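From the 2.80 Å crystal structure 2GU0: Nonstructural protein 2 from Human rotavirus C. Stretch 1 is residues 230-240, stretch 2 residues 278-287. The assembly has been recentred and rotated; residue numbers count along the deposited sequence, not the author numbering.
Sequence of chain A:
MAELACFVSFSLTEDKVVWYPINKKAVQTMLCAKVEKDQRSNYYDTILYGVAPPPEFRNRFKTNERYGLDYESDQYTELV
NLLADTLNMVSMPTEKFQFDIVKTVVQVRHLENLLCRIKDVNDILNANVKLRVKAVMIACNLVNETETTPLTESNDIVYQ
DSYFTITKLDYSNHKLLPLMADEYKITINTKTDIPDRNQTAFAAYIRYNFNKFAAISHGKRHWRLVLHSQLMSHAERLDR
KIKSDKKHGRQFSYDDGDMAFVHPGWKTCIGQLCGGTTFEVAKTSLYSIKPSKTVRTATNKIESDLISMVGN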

# COMPACT_ATOMS: atom_id res chain seq x y z
N GLN A 230 29.16 -30.10 17.61
CA GLN A 230 27.92 -30.42 18.30
C GLN A 230 27.90 -31.90 18.61
O GLN A 230 27.11 -32.37 19.42
CB GLN A 230 26.71 -30.11 17.41
CG GLN A 230 26.55 -28.66 17.04
CD GLN A 230 26.26 -27.80 18.23
OE1 GLN A 230 25.36 -28.10 19.03
NE2 GLN A 230 27.01 -26.71 18.37
N LEU A 231 28.77 -32.63 17.93
CA LEU A 231 28.87 -34.07 18.10
C LEU A 231 28.85 -34.47 19.58
O LEU A 231 28.16 -35.42 19.95
CB LEU A 231 30.13 -34.57 17.39
CG LEU A 231 30.21 -36.04 17.00
CD1 LEU A 231 28.87 -36.52 16.46
CD2 LEU A 231 31.30 -36.23 15.98
N MET A 232 29.58 -33.74 20.43
CA MET A 232 29.59 -34.04 21.86
C MET A 232 28.18 -34.00 22.44
O MET A 232 27.66 -35.02 22.90
CB MET A 232 30.46 -33.03 22.62
CG MET A 232 31.94 -33.36 22.65
SD MET A 232 32.32 -34.89 23.54
CE MET A 232 32.16 -34.29 25.21
N SER A 233 27.56 -32.83 22.40
CA SER A 233 26.21 -32.62 22.90
C SER A 233 25.27 -33.78 22.63
O SER A 233 24.66 -34.33 23.55
CB SER A 233 25.62 -31.36 22.28
OG SER A 233 26.48 -30.27 22.53
N HIS A 234 25.13 -34.14 21.36
CA HIS A 234 24.26 -35.24 20.98
C HIS A 234 24.76 -36.52 21.62
O HIS A 234 23.99 -37.44 21.89
CB HIS A 234 24.25 -35.38 19.46
CG HIS A 234 23.59 -34.24 18.76
ND1 HIS A 234 22.23 -34.16 18.59
CD2 HIS A 234 24.10 -33.10 18.24
CE1 HIS A 234 21.93 -33.03 17.98
NE2 HIS A 234 23.05 -32.37 17.76
N ALA A 235 26.07 -36.58 21.84
CA ALA A 235 26.68 -37.75 22.45
C ALA A 235 26.28 -37.81 23.91
O ALA A 235 25.97 -38.88 24.43
CB ALA A 235 28.19 -37.69 22.31
N GLU A 236 26.27 -36.66 24.57
CA GLU A 236 25.90 -36.59 25.98
C GLU A 236 24.42 -36.92 26.16
O GLU A 236 24.06 -37.72 27.03
CB GLU A 236 26.19 -35.20 26.54
CG GLU A 236 27.58 -34.70 26.20
CD GLU A 236 28.04 -33.59 27.12
OE1 GLU A 236 27.22 -32.69 27.43
OE2 GLU A 236 29.22 -33.60 27.52
N ARG A 237 23.57 -36.29 25.35
CA ARG A 237 22.13 -36.53 25.41
C ARG A 237 21.84 -38.02 25.34
O ARG A 237 21.12 -38.55 26.19
CB ARG A 237 21.42 -35.87 24.23
CG ARG A 237 21.17 -34.38 24.32
CD ARG A 237 20.50 -33.94 23.02
NE ARG A 237 19.95 -32.59 23.07
CZ ARG A 237 19.20 -32.07 22.11
NH1 ARG A 237 18.93 -32.79 21.02
NH2 ARG A 237 18.72 -30.84 22.22
N LEU A 238 22.38 -38.68 24.33
CA LEU A 238 22.15 -40.11 24.15
C LEU A 238 22.63 -40.87 25.37
O LEU A 238 22.13 -41.95 25.67
CB LEU A 238 22.86 -40.62 22.90
CG LEU A 238 22.56 -42.07 22.52
CD1 LEU A 238 21.05 -42.25 22.36
CD2 LEU A 238 23.26 -42.43 21.23
N ASP A 239 23.60 -40.30 26.08
CA ASP A 239 24.15 -40.92 27.28
C ASP A 239 23.16 -40.82 28.42
O ASP A 239 22.79 -41.83 29.02
CB ASP A 239 25.47 -40.25 27.67
CG ASP A 239 26.08 -40.86 28.92
OD1 ASP A 239 25.54 -40.63 30.02
OD2 ASP A 239 27.10 -41.57 28.79
N ARG A 240 22.73 -39.60 28.73
CA ARG A 240 21.76 -39.37 29.79
C ARG A 240 20.54 -40.26 29.54
O ARG A 240 19.86 -40.67 30.47
CB ARG A 240 21.34 -37.90 29.82
CG ARG A 240 22.49 -36.94 30.02
CD ARG A 240 22.03 -35.48 30.01
NE ARG A 240 23.16 -34.57 29.79
CZ ARG A 240 24.12 -34.33 30.69
NH1 ARG A 240 24.10 -34.91 31.88
NH2 ARG A 240 25.13 -33.52 30.37
N THR A 278 32.13 -45.49 30.90
CA THR A 278 31.73 -44.15 31.31
C THR A 278 32.00 -43.14 30.21
O THR A 278 33.02 -43.22 29.53
CB THR A 278 32.48 -43.69 32.56
OG1 THR A 278 33.88 -43.62 32.28
CG2 THR A 278 32.24 -44.67 33.69
N PHE A 279 31.09 -42.18 30.05
CA PHE A 279 31.21 -41.14 29.03
C PHE A 279 32.62 -40.54 29.06
O PHE A 279 33.22 -40.27 28.01
CB PHE A 279 30.18 -40.03 29.27
CG PHE A 279 30.08 -39.01 28.15
CD1 PHE A 279 29.37 -39.30 26.99
CD2 PHE A 279 30.71 -37.77 28.27
CE1 PHE A 279 29.29 -38.36 25.97
CE2 PHE A 279 30.63 -36.83 27.25
CZ PHE A 279 29.92 -37.13 26.09
N GLU A 280 33.15 -40.35 30.26
CA GLU A 280 34.48 -39.80 30.45
C GLU A 280 35.53 -40.57 29.64
O GLU A 280 36.55 -40.01 29.25
CB GLU A 280 34.85 -39.83 31.93
CG GLU A 280 36.31 -39.46 32.25
CD GLU A 280 36.62 -38.00 32.01
OE1 GLU A 280 35.94 -37.15 32.62
OE2 GLU A 280 37.54 -37.70 31.21
N VAL A 281 35.27 -41.85 29.40
CA VAL A 281 36.21 -42.70 28.67
C VAL A 281 35.86 -42.92 27.20
O VAL A 281 36.76 -43.11 26.37
CB VAL A 281 36.31 -44.10 29.33
CG1 VAL A 281 37.40 -44.92 28.64
CG2 VAL A 281 36.60 -43.96 30.82
N ALA A 282 34.58 -42.92 26.88
CA ALA A 282 34.13 -43.15 25.51
C ALA A 282 34.06 -41.88 24.66
O ALA A 282 34.22 -41.94 23.44
CB ALA A 282 32.78 -43.86 25.52
N LYS A 283 33.82 -40.74 25.30
CA LYS A 283 33.71 -39.47 24.60
C LYS A 283 34.96 -39.23 23.76
O LYS A 283 34.98 -38.35 22.91
CB LYS A 283 33.57 -38.31 25.59
CG LYS A 283 34.86 -37.97 26.31
CD LYS A 283 34.84 -36.57 26.90
CE LYS A 283 33.94 -36.46 28.11
NZ LYS A 283 33.87 -35.06 28.60
N THR A 284 35.99 -40.02 24.00
CA THR A 284 37.25 -39.89 23.28
C THR A 284 37.21 -40.44 21.87
O THR A 284 37.64 -39.79 20.93
CB THR A 284 38.39 -40.58 24.06
OG1 THR A 284 38.61 -39.88 25.29
CG2 THR A 284 39.68 -40.62 23.25
N SER A 285 36.68 -41.65 21.72
CA SER A 285 36.61 -42.29 20.41
C SER A 285 35.76 -41.52 19.40
O SER A 285 35.67 -41.92 18.25
CB SER A 285 36.12 -43.73 20.56
OG SER A 285 35.10 -43.85 21.54
N LEU A 286 35.15 -40.42 19.84
CA LEU A 286 34.31 -39.59 18.97
C LEU A 286 35.13 -38.81 17.94
O LEU A 286 34.70 -38.62 16.81
CB LEU A 286 33.52 -38.58 19.79
CG LEU A 286 32.26 -39.02 20.54
CD1 LEU A 286 31.67 -37.81 21.24
CD2 LEU A 286 31.26 -39.62 19.57
N TYR A 287 36.30 -38.35 18.35
CA TYR A 287 37.16 -37.56 17.48
C TYR A 287 38.48 -38.27 17.23
O TYR A 287 39.33 -37.76 16.51
CB TYR A 287 37.43 -36.22 18.13
CG TYR A 287 37.96 -36.38 19.53
CD1 TYR A 287 39.31 -36.67 19.75
CD2 TYR A 287 37.11 -36.30 20.62
CE1 TYR A 287 39.79 -36.88 21.04
CE2 TYR A 287 37.59 -36.51 21.92
CZ TYR A 287 38.92 -36.80 22.12
OH TYR A 287 39.38 -37.02 23.40

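Two segments far apart in sequence can pack mainly through side chains, without a single hydrogen bond between them, and this contact in the rotavirus C nonstructural protein 2 is a compact illustration. The first stretch is regular: Leu231 to Arg240 form a helix that continues later in the chain, with Gln230 at the N-cap position. Most of its backbone bonds follow the familiar i to i+4 pattern, among them Arg237 N to Ser233 O at 2.9 Å and Arg240 N to Glu236 O, also at 2.9 Å. The second stretch is less uniform. Thr278 occupies the N-cap position of a short helix that begins at Phe279, where Ala282 N bonds to Thr278 O at 3.1 Å and Lys283 N to Phe279 O at 2.8 Å. Farther along, a weakly bonded helix starts at about Ser285. Within this stretch the side chain of Ser285 turns back on the backbone, its OG donating to Ala282 O at 2.8 Å.

The backbones stay well apart. The CA atoms of Asp239 and Phe279 are 7.3 Å from each other, those of Met232 and Lys283 likewise 7.3 Å, and those of Leu231 and Leu286 7.8 Å. Residue numbers therefore run in opposite senses along the contact, and the space between the chains is left for side chains to fill. Leu231, Ala235 and Asp239, spaced four apart and so recurring on one side of the helix, all direct their CA-to-CB bonds toward the second stretch.

Phe279 supplies the largest share of the buried surface. Its side chain is a knob in a hole formed by Met232, Ala235, Glu236 and Asp239, the arrangement expected when a bulky group enters the gap between successive helical turns. The small side chain of Ala235 permits a close approach, with Ala235 CB 3.9 Å from Phe279 CE1. Glu236 and Asp239 show that acidic residues can also take part through ordinary packing: Glu236 CG, a methylene carbon, lies 3.4 Å from Phe279 CZ, while Asp239 OD2 is 3.5 Å from Phe279 CB. Glu236 also makes a long salt bridge within its own helix, from its OE1 to Arg240 NH2 at 3.7 Å.

Met232 demonstrates how a flexible side chain can serve several neighbors. Its CA-to-CB bond points sideways, yet with all three chi angles in m wells its end comes nearer the second stretch. Met232 CE meets the edge of the aromatic ring, 3.6 Å from Phe279 CE2, and also lies 3.9 Å from Lys283 NZ. The sulfur faces another partner, with Met232 SD 3.8 Å from Leu286 CD1.

Leu286 completes the apolar cluster. Its CD1 also packs against Ala235 CB at 3.6 Å, so one methyl group touches residues on adjacent turns of the helix. Leu231 adds a looser contact, its CD2 lying 4.2 Å from Leu286 O. Phe279 and Leu286 thus both pack against Met232 and Ala235.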